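Local coordinates for protein salmonella plasmid virulence: SpvB (Salmonella typhimurium, PDB 6P0X) that probably transfers ADP-ribose from NAD+ to an arginine of host actin as a secreted virulence toxin, of which this chain is the N-terminal domain, at residues 42-47 with 280-285; 56-61 with 167-172; 63-68 with 274-279; 108-113 with 123-128. All coordinates share one frame; numbering follows the deposited sequence.

Contact 1: 42-47 with 280-285; sequences NGPFGV and IRLHRL
G43 and P44, at the start of a type I beta turn from G43 to G46, meet L282 at the end of strand 280-282, while G46 meets L285 in the loop after it; in this N-terminal SpvB domain the turn packs on its neighbour without a hydrogen bond across. L282 sends its CD2 branch to 4.0 Å from G43 CA and 4.1 Å from P44 CD. L285, its CG anti to the carbonyl carbon (chi1 -80°), brings CD2 against the other end of the turn, 3.5 Å from G46 N. The turn is closed by G46 N bonding to G43 O, and G46 has a positive phi of 79°, a value that favours glycine. Further out, R267 bonds to N42 OD1, G43 O and R284 O, bridging the two loops, while the R284 guanidinium forms a salt bridge with E189. F45 starts away from 280-285, and its side chain packs on L311 and Y313 of strand 304-314. Where the backbones come closest, L285 CA lies 3.3 Å from P44 O in a CA-H...O contact.

Contact 2: 56-61 with 167-172; sequences IARRTS and AQWLVE
I56 and W169 form an antiparallel hydrogen-bonded pair, gripping each other through I56 N to W169 O (2.9 Å) and W169 N to I56 O (2.8 Å). A third bond, R58 N to A167 O, extends the pairing to the corner at A167. The tight part lies on the face of I56 and W169: the indole, its CG anti to the carbonyl carbon (chi1 -61°), brings CE3 to 3.4 Å from I56 O at the ring edge. R58 crosses the far end of the ring, NE 3.8 Å from W169 CH2, with guanidinium and indole planes 43° apart; its polar end is held by T166 O and D71. The other face is looser. There A57, partly exposed, pairs with Q168 without hydrogen bonds, A57 CB and Q168 CG 4.0 Å apart. Beyond R58 segment 56-61 leaves the strand. On its other side, A167 and Q168 together stand opposite L157 of strand 156-159 as a classic beta bulge, and the Q168 amide, bonded to Y276 OH and a bound acrylic acid, lines that ligand's pocket.

Contact 3: 63-68 with 274-279; sequences GVPQYN and YNYGFE
Y67 reaches across to the type I beta turn Y274-G277, where its hydroxyl donates to Y276 O at 2.7 Å; the contact thus joins two irregular loops, one following strand 55-58 and the other linking strands 271-273 and 280-282. The bond lies in the plane of the Y276 carbonyl, on a lone pair, and the acceptor sits at the edge of the Y67 ring, in its plane. Y67 has its CG anti to the carbonyl carbon (chi1 -59°). F278 differs: its CG stands between the backbone N and the carbonyl carbon (chi1 54°), and CE2 comes 3.2 Å from Y67 OH. The two side chains cross at about a right angle, with the hydroxyl at the phenyl edge. The Y67 ring also stacks on H165.

V64 covers the turn itself, its two methyls straddling successive peptides: CG1 is 3.6 Å from G277 N, and CG2 lies near N275 O. G277, with phi 96°, has no side chain to meet CG1. The Y276 ring borders a bound acrylic acid, and its hydroxyl bonds to Q168 NE2. P65 CG meets the edge of this ring, 4.4 Å from Y276 CD1.

Contact 4: 108-113 with 123-128; sequences YTVTRY and RLEYWV
V110 has CG1 anti to the backbone N (chi1 179°) and CG2 beside it, while W127 has its CG anti to the carbonyl carbon (chi1 -68°); the two side chains lie side by side, and V110 CG2 rests over the six-membered ring in a CH-pi contact, 3.6 Å from its centroid. Y108 and the same indole make an offset edge-to-face pair, the W127 edge toward the Y108 face, planes at 62°. E125 serves two neighbours on its own strand: OE1 accepts from W127 NE1 at 3.0 Å, and OE2 forms a salt bridge with R123 NE at 2.6 Å. That bridge probably eases the closeness of two like charges, R112 NH1 and R123 NH1, 3.3 Å apart. One water joins R112 NE, Y113 O and L124 N across the strands. On the other face Y113 CE1 packs on Y126 CB, and a second water links T111 OG1 to Y126 O. Paired backbone bonds join T109 with V128 and T111 with Y126. Strands 107-115 and 123-129 thus make an antiparallel beta hairpin, extended by strand 135-140 beside 123-129.

Overall arrangement
Contact 1 closes the longest loop of this N-terminal, almost all-beta domain, and the other three contacts fall within it along the chain. Contacts 2 and 3 interleave, and the hairpin of contact 4 lies between the segments of both. Contacts 2 and 3 are neighbours, centres 11 Å apart, joined where A167 CB meets Y276 CD1, and together they line an acrylic acid pocket from segments distant in sequence. Contacts 2 and 4 have centres 14 Å apart and touch through I56 and L124. Segment 280-285 of contact 1 directly follows 274-279 of contact 3, yet contacts 1 and 4 have their centres 32 Å apart, on opposite sides of the chain's centre.

Contact 1: 42-47 with 280-285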
loop_
_atom_site.group_PDB
_atom_site.type_symbol
_atom_site.label_atom_id
_atom_site.label_comp_id
_atom_site.label_asym_id
_atom_site.label_seq_id
_atom_site.Cartn_x
_atom_site.Cartn_y
_atom_site.Cartn_z
ATOM N N ASN A 42 2.007 -13.225 11.744
ATOM C CA ASN A 42 1.249 -13.637 10.574
ATOM C C ASN A 42 0.840 -12.421 9.744
ATOM O O ASN A 42 0.855 -11.282 10.212
ATOM C CB ASN A 42 0.012 -14.432 10.993
ATOM C CG ASN A 42 -0.375 -15.491 9.975
ATOM O OD1 ASN A 42 0.022 -15.421 8.813
ATOM N ND2 ASN A 42 -1.161 -16.475 10.408
ATOM N N GLY A 43 0.462 -12.683 8.495
ATOM C CA GLY A 43 0.068 -11.642 7.573
ATOM C C GLY A 43 -0.257 -12.211 6.205
ATOM O O GLY A 43 -0.507 -13.411 6.057
ATOM N N PRO A 44 -0.261 -11.358 5.174
ATOM C CA PRO A 44 -0.651 -11.825 3.832
ATOM C C PRO A 44 0.306 -12.844 3.233
ATOM O O PRO A 44 -0.037 -13.460 2.216
ATOM C CB PRO A 44 -0.678 -10.539 2.989
ATOM C CG PRO A 44 -0.525 -9.396 3.948
ATOM C CD PRO A 44 0.070 -9.923 5.210
ATOM N N PHE A 45 1.486 -13.044 3.819
ATOM C CA PHE A 45 2.438 -14.034 3.329
ATOM C C PHE A 45 2.706 -15.118 4.363
ATOM O O PHE A 45 3.740 -15.794 4.298
ATOM C CB PHE A 45 3.745 -13.355 2.911
ATOM C CG PHE A 45 3.590 -12.415 1.752
ATOM C CD1 PHE A 45 3.675 -12.877 0.447
ATOM C CD2 PHE A 45 3.350 -11.068 1.965
ATOM C CE1 PHE A 45 3.532 -12.011 -0.623
ATOM C CE2 PHE A 45 3.204 -10.197 0.899
ATOM C CZ PHE A 45 3.292 -10.673 -0.399
ATOM N N GLY A 46 1.795 -15.300 5.314
ATOM C CA GLY A 46 1.993 -16.277 6.358
ATOM C C GLY A 46 2.931 -15.771 7.437
ATOM O O GLY A 46 3.317 -14.598 7.483
ATOM N N VAL A 47 3.306 -16.694 8.321
ATOM C CA VAL A 47 4.141 -16.348 9.463
ATOM C C VAL A 47 5.561 -16.056 8.996
ATOM O O VAL A 47 6.134 -16.802 8.192
ATOM C CB VAL A 47 4.110 -17.479 10.501
ATOM C CG1 VAL A 47 5.123 -17.230 11.607
ATOM C CG2 VAL A 47 2.711 -17.608 11.081
ATOM N N ILE A 280 -9.573 -5.731 12.314
ATOM C CA ILE A 280 -8.932 -5.886 11.014
ATOM C C ILE A 280 -8.744 -7.383 10.816
ATOM O O ILE A 280 -7.865 -7.986 11.434
ATOM C CB ILE A 280 -7.595 -5.144 10.924
ATOM C CG1 ILE A 280 -7.795 -3.651 11.192
ATOM C CG2 ILE A 280 -6.951 -5.373 9.569
ATOM C CD1 ILE A 280 -6.507 -2.851 11.112
ATOM N N ARG A 281 -9.572 -7.990 9.972
ATOM C CA ARG A 281 -9.549 -9.430 9.762
ATOM C C ARG A 281 -8.866 -9.745 8.438
ATOM O O ARG A 281 -9.062 -9.039 7.444
ATOM C CB ARG A 281 -10.970 -9.999 9.778
ATOM C CG ARG A 281 -11.048 -11.515 9.751
ATOM C CD ARG A 281 -12.299 -12.006 10.471
ATOM N NE ARG A 281 -12.352 -13.463 10.594
ATOM C CZ ARG A 281 -11.694 -14.165 11.514
ATOM N NH1 ARG A 281 -10.914 -13.550 12.395
ATOM N NH2 ARG A 281 -11.812 -15.486 11.549
ATOM N N LEU A 282 -8.053 -10.802 8.429
ATOM C CA LEU A 282 -7.315 -11.211 7.238
ATOM C C LEU A 282 -7.788 -12.589 6.798
ATOM O O LEU A 282 -7.681 -13.560 7.556
ATOM C CB LEU A 282 -5.805 -11.220 7.488
ATOM C CG LEU A 282 -5.088 -9.876 7.349
ATOM C CD1 LEU A 282 -5.261 -9.039 8.610
ATOM C CD2 LEU A 282 -3.614 -10.076 7.021
ATOM N N HIS A 283 -8.298 -12.671 5.571
ATOM C CA HIS A 283 -8.730 -13.930 4.981
ATOM C C HIS A 283 -7.862 -14.362 3.812
ATOM O O HIS A 283 -8.068 -15.456 3.277
ATOM C CB HIS A 283 -10.186 -13.826 4.504
ATOM C CG HIS A 283 -11.194 -13.783 5.609
ATOM N ND1 HIS A 283 -11.489 -14.879 6.392
ATOM C CD2 HIS A 283 -11.993 -12.781 6.049
ATOM C CE1 HIS A 283 -12.421 -14.553 7.271
ATOM N NE2 HIS A 283 -12.743 -13.284 7.085
ATOM N N ARG A 284 -6.903 -13.541 3.394
ATOM C CA ARG A 284 -6.220 -13.746 2.127
ATOM C C ARG A 284 -4.744 -14.055 2.338
ATOM O O ARG A 284 -4.132 -13.639 3.329
ATOM C CB ARG A 284 -6.361 -12.514 1.217
ATOM C CG ARG A 284 -7.788 -11.998 1.082
ATOM C CD ARG A 284 -8.772 -13.117 0.765
ATOM N NE ARG A 284 -10.139 -12.740 1.119
ATOM C CZ ARG A 284 -11.206 -13.511 0.929
ATOM N NH1 ARG A 284 -12.408 -13.080 1.290
ATOM N NH2 ARG A 284 -11.076 -14.711 0.376
ATOM N N LEU A 285 -4.191 -14.798 1.381
ATOM C CA LEU A 285 -2.766 -15.067 1.267
ATOM C C LEU A 285 -2.341 -14.732 -0.149
ATOM O O LEU A 285 -2.995 -15.154 -1.110
ATOM C CB LEU A 285 -2.431 -16.532 1.555
ATOM C CG LEU A 285 -2.329 -17.026 2.990
ATOM C CD1 LEU A 285 -2.490 -18.536 2.998
ATOM C CD2 LEU A 285 -0.993 -16.622 3.590
#

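Contact 2: 56-61 with 167-172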
loop_
_atom_site.group_PDB
_atom_site.type_symbol
_atom_site.label_atom_id
_atom_site.label_comp_id
_atom_site.label_asym_id
_atom_site.label_seq_id
_atom_site.Cartn_x
_atom_site.Cartn_y
_atom_site.Cartn_z
ATOM N N ILE A 56 2.298 5.937 6.547
ATOM C CA ILE A 56 2.240 6.714 7.782
ATOM C C ILE A 56 1.213 6.040 8.682
ATOM O O ILE A 56 0.183 5.559 8.201
ATOM C CB ILE A 56 1.872 8.187 7.511
ATOM C CG1 ILE A 56 2.849 8.826 6.517
ATOM C CG2 ILE A 56 1.849 8.983 8.800
ATOM C CD1 ILE A 56 4.308 8.737 6.926
ATOM N N ALA A 57 1.487 5.979 9.983
ATOM C CA ALA A 57 0.615 5.231 10.876
ATOM C C ALA A 57 0.433 5.958 12.199
ATOM O O ALA A 57 1.290 6.735 12.628
ATOM C CB ALA A 57 1.163 3.820 11.141
ATOM N N ARG A 58 -0.702 5.696 12.838
ATOM C CA ARG A 58 -0.932 6.158 14.197
ATOM C C ARG A 58 -0.238 5.225 15.176
ATOM O O ARG A 58 -0.230 4.002 14.995
ATOM C CB ARG A 58 -2.427 6.223 14.504
ATOM C CG ARG A 58 -3.177 7.268 13.699
ATOM C CD ARG A 58 -4.597 7.437 14.209
ATOM N NE ARG A 58 -5.370 8.314 13.337
ATOM C CZ ARG A 58 -5.631 9.589 13.599
ATOM N NH1 ARG A 58 -5.192 10.144 14.722
ATOM N NH2 ARG A 58 -6.338 10.310 12.738
ATOM N N ARG A 59 0.361 5.809 16.208
ATOM C CA ARG A 59 1.059 5.026 17.214
ATOM C C ARG A 59 0.072 4.232 18.066
ATOM O O ARG A 59 -1.040 4.683 18.350
ATOM C CB ARG A 59 1.892 5.947 18.101
ATOM C CG ARG A 59 2.973 5.244 18.893
ATOM C CD ARG A 59 3.647 6.196 19.860
ATOM N NE ARG A 59 4.815 5.586 20.487
ATOM C CZ ARG A 59 5.619 6.209 21.340
ATOM N NH1 ARG A 59 5.387 7.470 21.681
ATOM N NH2 ARG A 59 6.657 5.568 21.854
ATOM N N THR A 60 0.490 3.028 18.475
ATOM C CA THR A 60 -0.304 2.207 19.381
ATOM C C THR A 60 0.431 1.792 20.646
ATOM O O THR A 60 -0.226 1.358 21.596
ATOM C CB THR A 60 -0.794 0.927 18.682
ATOM O OG1 THR A 60 0.331 0.156 18.241
ATOM C CG2 THR A 60 -1.675 1.266 17.487
ATOM N N SER A 61 1.760 1.925 20.691
ATOM C CA SER A 61 2.532 1.430 21.828
ATOM C C SER A 61 2.077 2.052 23.145
ATOM O O SER A 61 2.106 1.391 24.190
ATOM C CB SER A 61 4.022 1.677 21.591
ATOM O OG SER A 61 4.306 3.064 21.550
ATOM N N ALA A 167 -6.062 4.502 10.606
ATOM C CA ALA A 167 -4.900 4.017 11.331
ATOM C C ALA A 167 -3.640 4.023 10.481
ATOM O O ALA A 167 -2.539 4.205 11.016
ATOM C CB ALA A 167 -5.161 2.596 11.836
ATOM N N GLN A 168 -3.777 3.819 9.172
ATOM C CA GLN A 168 -2.636 3.714 8.273
ATOM C C GLN A 168 -2.965 4.387 6.949
ATOM O O GLN A 168 -3.986 4.076 6.331
ATOM C CB GLN A 168 -2.278 2.247 8.031
ATOM C CG GLN A 168 -1.477 1.612 9.143
ATOM C CD GLN A 168 -1.172 0.163 8.856
ATOM O OE1 GLN A 168 -1.333 -0.300 7.726
ATOM N NE2 GLN A 168 -0.733 -0.569 9.879
ATOM N N TRP A 169 -2.106 5.314 6.528
ATOM C CA TRP A 169 -2.149 5.891 5.189
ATOM C C TRP A 169 -1.061 5.209 4.369
ATOM O O TRP A 169 0.133 5.378 4.647
ATOM C CB TRP A 169 -1.939 7.403 5.225
ATOM C CG TRP A 169 -2.977 8.165 5.998
ATOM C CD1 TRP A 169 -4.053 8.835 5.487
ATOM C CD2 TRP A 169 -3.032 8.342 7.419
ATOM N NE1 TRP A 169 -4.771 9.419 6.503
ATOM C CE2 TRP A 169 -4.166 9.133 7.698
ATOM C CE3 TRP A 169 -2.232 7.912 8.483
ATOM C CZ2 TRP A 169 -4.522 9.497 8.997
ATOM C CZ3 TRP A 169 -2.586 8.277 9.771
ATOM C CH2 TRP A 169 -3.722 9.062 10.016
ATOM N N LEU A 170 -1.475 4.436 3.367
ATOM C CA LEU A 170 -0.555 3.673 2.536
ATOM C C LEU A 170 -0.104 4.510 1.348
ATOM O O LEU A 170 -0.890 5.280 0.786
ATOM C CB LEU A 170 -1.231 2.391 2.046
ATOM C CG LEU A 170 -1.951 1.559 3.110
ATOM C CD1 LEU A 170 -2.608 0.342 2.486
ATOM C CD2 LEU A 170 -0.986 1.135 4.205
ATOM N N VAL A 171 1.168 4.352 0.963
ATOM C CA VAL A 171 1.689 5.113 -0.167
ATOM C C VAL A 171 0.861 4.797 -1.401
ATOM O O VAL A 171 0.617 3.629 -1.736
ATOM C CB VAL A 171 3.184 4.834 -0.386
ATOM C CG1 VAL A 171 3.448 3.362 -0.691
ATOM C CG2 VAL A 171 3.718 5.715 -1.508
ATOM N N GLU A 172 0.383 5.841 -2.059
ATOM C CA GLU A 172 -0.512 5.681 -3.190
ATOM C C GLU A 172 0.068 6.198 -4.490
ATOM O O GLU A 172 -0.239 5.640 -5.548
ATOM C CB GLU A 172 -1.851 6.382 -2.912
ATOM C CG GLU A 172 -3.022 5.796 -3.683
ATOM C CD GLU A 172 -4.356 6.365 -3.239
ATOM O OE1 GLU A 172 -4.367 7.214 -2.324
ATOM O OE2 GLU A 172 -5.393 5.962 -3.807
#

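Contact 3: 63-68 with 274-279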
loop_
_atom_site.group_PDB
_atom_site.type_symbol
_atom_site.label_atom_id
_atom_site.label_comp_id
_atom_site.label_asym_id
_atom_site.label_seq_id
_atom_site.Cartn_x
_atom_site.Cartn_y
_atom_site.Cartn_z
ATOM N N GLY A 63 -0.985 3.035 23.924
ATOM C CA GLY A 63 -2.427 2.936 23.965
ATOM C C GLY A 63 -3.054 3.108 22.589
ATOM O O GLY A 63 -2.482 3.710 21.676
ATOM N N VAL A 64 -4.261 2.567 22.459
ATOM C CA VAL A 64 -5.010 2.651 21.201
ATOM C C VAL A 64 -5.259 4.113 20.855
ATOM O O VAL A 64 -5.660 4.897 21.736
ATOM C CB VAL A 64 -6.339 1.884 21.319
ATOM C CG1 VAL A 64 -7.242 2.189 20.141
ATOM C CG2 VAL A 64 -6.084 0.391 21.427
ATOM N N PRO A 65 -5.040 4.541 19.612
ATOM C CA PRO A 65 -5.337 5.933 19.264
ATOM C C PRO A 65 -6.811 6.241 19.476
ATOM O O PRO A 65 -7.677 5.377 19.326
ATOM C CB PRO A 65 -4.952 6.022 17.781
ATOM C CG PRO A 65 -4.945 4.605 17.292
ATOM C CD PRO A 65 -4.512 3.780 18.467
ATOM N N GLN A 66 -7.088 7.484 19.854
ATOM C CA GLN A 66 -8.451 7.949 20.073
ATOM C C GLN A 66 -8.997 8.714 18.876
ATOM O O GLN A 66 -10.169 9.106 18.890
ATOM C CB GLN A 66 -8.522 8.800 21.351
ATOM C CG GLN A 66 -7.920 8.070 22.550
ATOM C CD GLN A 66 -8.866 7.033 23.152
ATOM O OE1 GLN A 66 -10.064 7.023 22.865
ATOM N NE2 GLN A 66 -8.302 6.083 23.892
ATOM N N TYR A 67 -8.175 8.929 17.847
ATOM C CA TYR A 67 -8.581 9.611 16.618
ATOM C C TYR A 67 -9.048 11.035 16.926
ATOM O O TYR A 67 -10.170 11.446 16.623
ATOM C CB TYR A 67 -9.644 8.787 15.883
ATOM C CG TYR A 67 -9.120 7.408 15.545
ATOM C CD1 TYR A 67 -8.331 7.198 14.421
ATOM C CD2 TYR A 67 -9.360 6.328 16.388
ATOM C CE1 TYR A 67 -7.827 5.946 14.124
ATOM C CE2 TYR A 67 -8.858 5.071 16.102
ATOM C CZ TYR A 67 -8.092 4.886 14.968
ATOM O OH TYR A 67 -7.591 3.638 14.680
ATOM N N ASN A 68 -8.137 11.783 17.552
ATOM C CA ASN A 68 -8.328 13.190 17.876
ATOM C C ASN A 68 -6.980 13.900 17.864
ATOM O O ASN A 68 -6.066 13.491 17.137
ATOM C CB ASN A 68 -9.024 13.354 19.232
ATOM C CG ASN A 68 -8.292 12.648 20.367
ATOM O OD1 ASN A 68 -7.066 12.543 20.369
ATOM N ND2 ASN A 68 -9.051 12.168 21.348
ATOM N N TYR A 274 -6.563 -5.990 16.547
ATOM C CA TYR A 274 -7.396 -5.040 17.271
ATOM C C TYR A 274 -6.661 -3.872 17.920
ATOM O O TYR A 274 -7.311 -3.092 18.625
ATOM C CB TYR A 274 -8.180 -5.769 18.376
ATOM C CG TYR A 274 -9.114 -6.859 17.904
ATOM C CD1 TYR A 274 -10.390 -6.560 17.454
ATOM C CD2 TYR A 274 -8.721 -8.192 17.930
ATOM C CE1 TYR A 274 -11.248 -7.554 17.036
ATOM C CE2 TYR A 274 -9.570 -9.193 17.515
ATOM C CZ TYR A 274 -10.833 -8.870 17.068
ATOM O OH TYR A 274 -11.686 -9.868 16.652
ATOM N N ASN A 275 -5.346 -3.714 17.733
ATOM C CA ASN A 275 -4.671 -2.667 18.499
ATOM C C ASN A 275 -4.968 -1.260 17.984
ATOM O O ASN A 275 -4.510 -0.291 18.597
ATOM C CB ASN A 275 -3.159 -2.910 18.563
ATOM C CG ASN A 275 -2.477 -2.798 17.225
ATOM O OD1 ASN A 275 -3.118 -2.718 16.182
ATOM N ND2 ASN A 275 -1.154 -2.877 17.245
ATOM N N TYR A 276 -5.675 -1.114 16.867
ATOM C CA TYR A 276 -6.070 0.208 16.391
ATOM C C TYR A 276 -7.449 0.642 16.880
ATOM O O TYR A 276 -7.891 1.745 16.541
ATOM C CB TYR A 276 -6.030 0.269 14.864
ATOM C CG TYR A 276 -4.633 0.285 14.290
ATOM C CD1 TYR A 276 -3.732 1.288 14.631
ATOM C CD2 TYR A 276 -4.226 -0.681 13.379
ATOM C CE1 TYR A 276 -2.456 1.315 14.093
ATOM C CE2 TYR A 276 -2.959 -0.662 12.836
ATOM C CZ TYR A 276 -2.074 0.337 13.198
ATOM O OH TYR A 276 -0.804 0.355 12.660
ATOM N N GLY A 277 -8.158 -0.199 17.624
ATOM C CA GLY A 277 -9.469 0.164 18.117
ATOM C C GLY A 277 -10.629 -0.320 17.278
ATOM O O GLY A 277 -11.780 -0.006 17.607
ATOM N N PHE A 278 -10.361 -1.041 16.192
ATOM C CA PHE A 278 -11.397 -1.673 15.389
ATOM C C PHE A 278 -10.830 -2.968 14.827
ATOM O O PHE A 278 -9.614 -3.176 14.807
ATOM C CB PHE A 278 -11.901 -0.747 14.271
ATOM C CG PHE A 278 -10.809 -0.206 13.383
ATOM C CD1 PHE A 278 -10.407 -0.896 12.249
ATOM C CD2 PHE A 278 -10.195 1.003 13.676
ATOM C CE1 PHE A 278 -9.403 -0.397 11.428
ATOM C CE2 PHE A 278 -9.194 1.512 12.857
ATOM C CZ PHE A 278 -8.798 0.809 11.731
ATOM N N GLU A 279 -11.722 -3.836 14.362
ATOM C CA GLU A 279 -11.315 -5.149 13.884
ATOM C C GLU A 279 -10.695 -5.042 12.497
ATOM O O GLU A 279 -11.207 -4.342 11.618
ATOM C CB GLU A 279 -12.508 -6.110 13.858
ATOM C CG GLU A 279 -12.197 -7.493 13.282
ATOM C CD GLU A 279 -13.232 -8.553 13.659
ATOM O OE1 GLU A 279 -12.938 -9.762 13.500
ATOM O OE2 GLU A 279 -14.345 -8.183 14.095
#

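Contact 4: 108-113 with 123-128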
loop_
_atom_site.group_PDB
_atom_site.type_symbol
_atom_site.label_atom_id
_atom_site.label_comp_id
_atom_site.label_asym_id
_atom_site.label_seq_id
_atom_site.Cartn_x
_atom_site.Cartn_y
_atom_site.Cartn_z
ATOM N N TYR A 108 -7.035 23.214 2.414
ATOM C CA TYR A 108 -6.505 22.191 3.302
ATOM C C TYR A 108 -5.737 22.830 4.449
ATOM O O TYR A 108 -4.962 23.768 4.245
ATOM C CB TYR A 108 -5.575 21.226 2.549
ATOM C CG TYR A 108 -6.296 20.273 1.628
ATOM C CD1 TYR A 108 -6.604 20.637 0.323
ATOM C CD2 TYR A 108 -6.669 19.009 2.060
ATOM C CE1 TYR A 108 -7.266 19.771 -0.525
ATOM C CE2 TYR A 108 -7.335 18.134 1.221
ATOM C CZ TYR A 108 -7.631 18.520 -0.071
ATOM O OH TYR A 108 -8.293 17.656 -0.912
ATOM N N THR A 109 -5.968 22.324 5.657
ATOM C CA THR A 109 -5.088 22.603 6.782
ATOM C C THR A 109 -3.908 21.644 6.700
ATOM O O THR A 109 -4.095 20.419 6.710
ATOM C CB THR A 109 -5.828 22.446 8.109
ATOM O OG1 THR A 109 -6.894 23.403 8.182
ATOM C CG2 THR A 109 -4.877 22.660 9.278
ATOM N N VAL A 110 -2.701 22.192 6.581
ATOM C CA VAL A 110 -1.497 21.407 6.335
ATOM C C VAL A 110 -0.562 21.589 7.518
ATOM O O VAL A 110 -0.119 22.711 7.800
ATOM C CB VAL A 110 -0.812 21.818 5.023
ATOM C CG1 VAL A 110 0.458 21.005 4.810
ATOM C CG2 VAL A 110 -1.777 21.647 3.857
ATOM N N THR A 111 -0.253 20.486 8.195
ATOM C CA THR A 111 0.567 20.489 9.400
ATOM C C THR A 111 1.841 19.703 9.132
ATOM O O THR A 111 1.779 18.525 8.771
ATOM C CB THR A 111 -0.194 19.876 10.580
ATOM O OG1 THR A 111 -1.476 20.506 10.709
ATOM C CG2 THR A 111 0.591 20.054 11.873
ATOM N N ARG A 112 2.989 20.344 9.316
ATOM C CA ARG A 112 4.260 19.662 9.132
ATOM C C ARG A 112 4.593 18.822 10.360
ATOM O O ARG A 112 4.446 19.274 11.499
ATOM C CB ARG A 112 5.382 20.668 8.885
ATOM C CG ARG A 112 6.760 20.028 8.874
ATOM C CD ARG A 112 7.813 20.916 8.245
ATOM N NE ARG A 112 9.080 20.205 8.120
ATOM C CZ ARG A 112 10.254 20.786 7.900
ATOM N NH1 ARG A 112 10.338 22.108 7.788
ATOM N NH2 ARG A 112 11.348 20.042 7.800
ATOM N N TYR A 113 5.052 17.597 10.123
ATOM C CA TYR A 113 5.496 16.702 11.181
ATOM C C TYR A 113 6.945 16.309 10.940
ATOM O O TYR A 113 7.414 16.274 9.799
ATOM C CB TYR A 113 4.619 15.442 11.268
ATOM C CG TYR A 113 3.288 15.670 11.947
ATOM C CD1 TYR A 113 2.202 16.192 11.254
ATOM C CD2 TYR A 113 3.123 15.367 13.291
ATOM C CE1 TYR A 113 0.984 16.401 11.887
ATOM C CE2 TYR A 113 1.916 15.570 13.930
ATOM C CZ TYR A 113 0.850 16.086 13.227
ATOM O OH TYR A 113 -0.344 16.284 13.878
ATOM N N ARG A 123 10.541 16.331 4.212
ATOM C CA ARG A 123 9.440 17.205 4.605
ATOM C C ARG A 123 8.162 16.377 4.578
ATOM O O ARG A 123 7.721 15.944 3.508
ATOM C CB ARG A 123 9.313 18.428 3.699
ATOM C CG ARG A 123 8.306 19.424 4.259
ATOM C CD ARG A 123 7.919 20.519 3.286
ATOM N NE ARG A 123 6.948 21.429 3.893
ATOM C CZ ARG A 123 7.259 22.416 4.732
ATOM N NH1 ARG A 123 8.525 22.637 5.068
ATOM N NH2 ARG A 123 6.302 23.184 5.234
ATOM N N LEU A 124 7.581 16.143 5.750
ATOM C CA LEU A 124 6.372 15.342 5.889
ATOM C C LEU A 124 5.223 16.230 6.347
ATOM O O LEU A 124 5.371 17.000 7.301
ATOM C CB LEU A 124 6.596 14.205 6.885
ATOM C CG LEU A 124 5.433 13.252 7.155
ATOM C CD1 LEU A 124 5.051 12.492 5.893
ATOM C CD2 LEU A 124 5.808 12.295 8.274
ATOM N N GLU A 125 4.077 16.115 5.675
ATOM C CA GLU A 125 2.929 16.968 5.947
ATOM C C GLU A 125 1.658 16.143 6.046
ATOM O O GLU A 125 1.464 15.179 5.299
ATOM C CB GLU A 125 2.749 18.027 4.863
ATOM C CG GLU A 125 3.927 18.950 4.697
ATOM C CD GLU A 125 3.768 19.857 3.503
ATOM O OE1 GLU A 125 3.034 19.468 2.572
ATOM O OE2 GLU A 125 4.377 20.949 3.495
ATOM N N TYR A 126 0.790 16.551 6.961
ATOM C CA TYR A 126 -0.531 15.976 7.147
ATOM C C TYR A 126 -1.544 16.985 6.617
ATOM O O TYR A 126 -1.596 18.126 7.099
ATOM C CB TYR A 126 -0.760 15.665 8.628
ATOM C CG TYR A 126 -2.073 14.997 8.961
ATOM C CD1 TYR A 126 -2.579 13.973 8.170
ATOM C CD2 TYR A 126 -2.799 15.379 10.081
ATOM C CE1 TYR A 126 -3.776 13.358 8.480
ATOM C CE2 TYR A 126 -3.997 14.769 10.400
ATOM C CZ TYR A 126 -4.481 13.759 9.596
ATOM O OH TYR A 126 -5.675 13.148 9.911
ATOM N N TRP A 127 -2.314 16.578 5.608
ATOM C CA TRP A 127 -3.279 17.430 4.922
ATOM C C TRP A 127 -4.683 17.017 5.332
ATOM O O TRP A 127 -5.044 15.838 5.211
ATOM C CB TRP A 127 -3.146 17.312 3.400
ATOM C CG TRP A 127 -1.874 17.862 2.822
ATOM C CD1 TRP A 127 -0.596 17.509 3.157
ATOM C CD2 TRP A 127 -1.758 18.854 1.792
ATOM N NE1 TRP A 127 0.305 18.229 2.407
ATOM C CE2 TRP A 127 -0.382 19.061 1.562
ATOM C CE3 TRP A 127 -2.686 19.593 1.048
ATOM C CZ2 TRP A 127 0.089 19.972 0.617
ATOM C CZ3 TRP A 127 -2.216 20.498 0.110
ATOM C CH2 TRP A 127 -0.840 20.681 -0.096
ATOM N N VAL A 128 -5.475 17.981 5.801
ATOM C CA VAL A 128 -6.861 17.742 6.186
ATOM C C VAL A 128 -7.749 18.704 5.407
ATOM O O VAL A 128 -7.545 19.922 5.456
ATOM C CB VAL A 128 -7.067 17.910 7.705
ATOM C CG1 VAL A 128 -8.520 17.631 8.085
ATOM C CG2 VAL A 128 -6.126 16.992 8.474
HETATM O O HOH W 1 -3.265 19.150 9.259
HETATM O O HOH W 2 8.912 17.459 8.166
#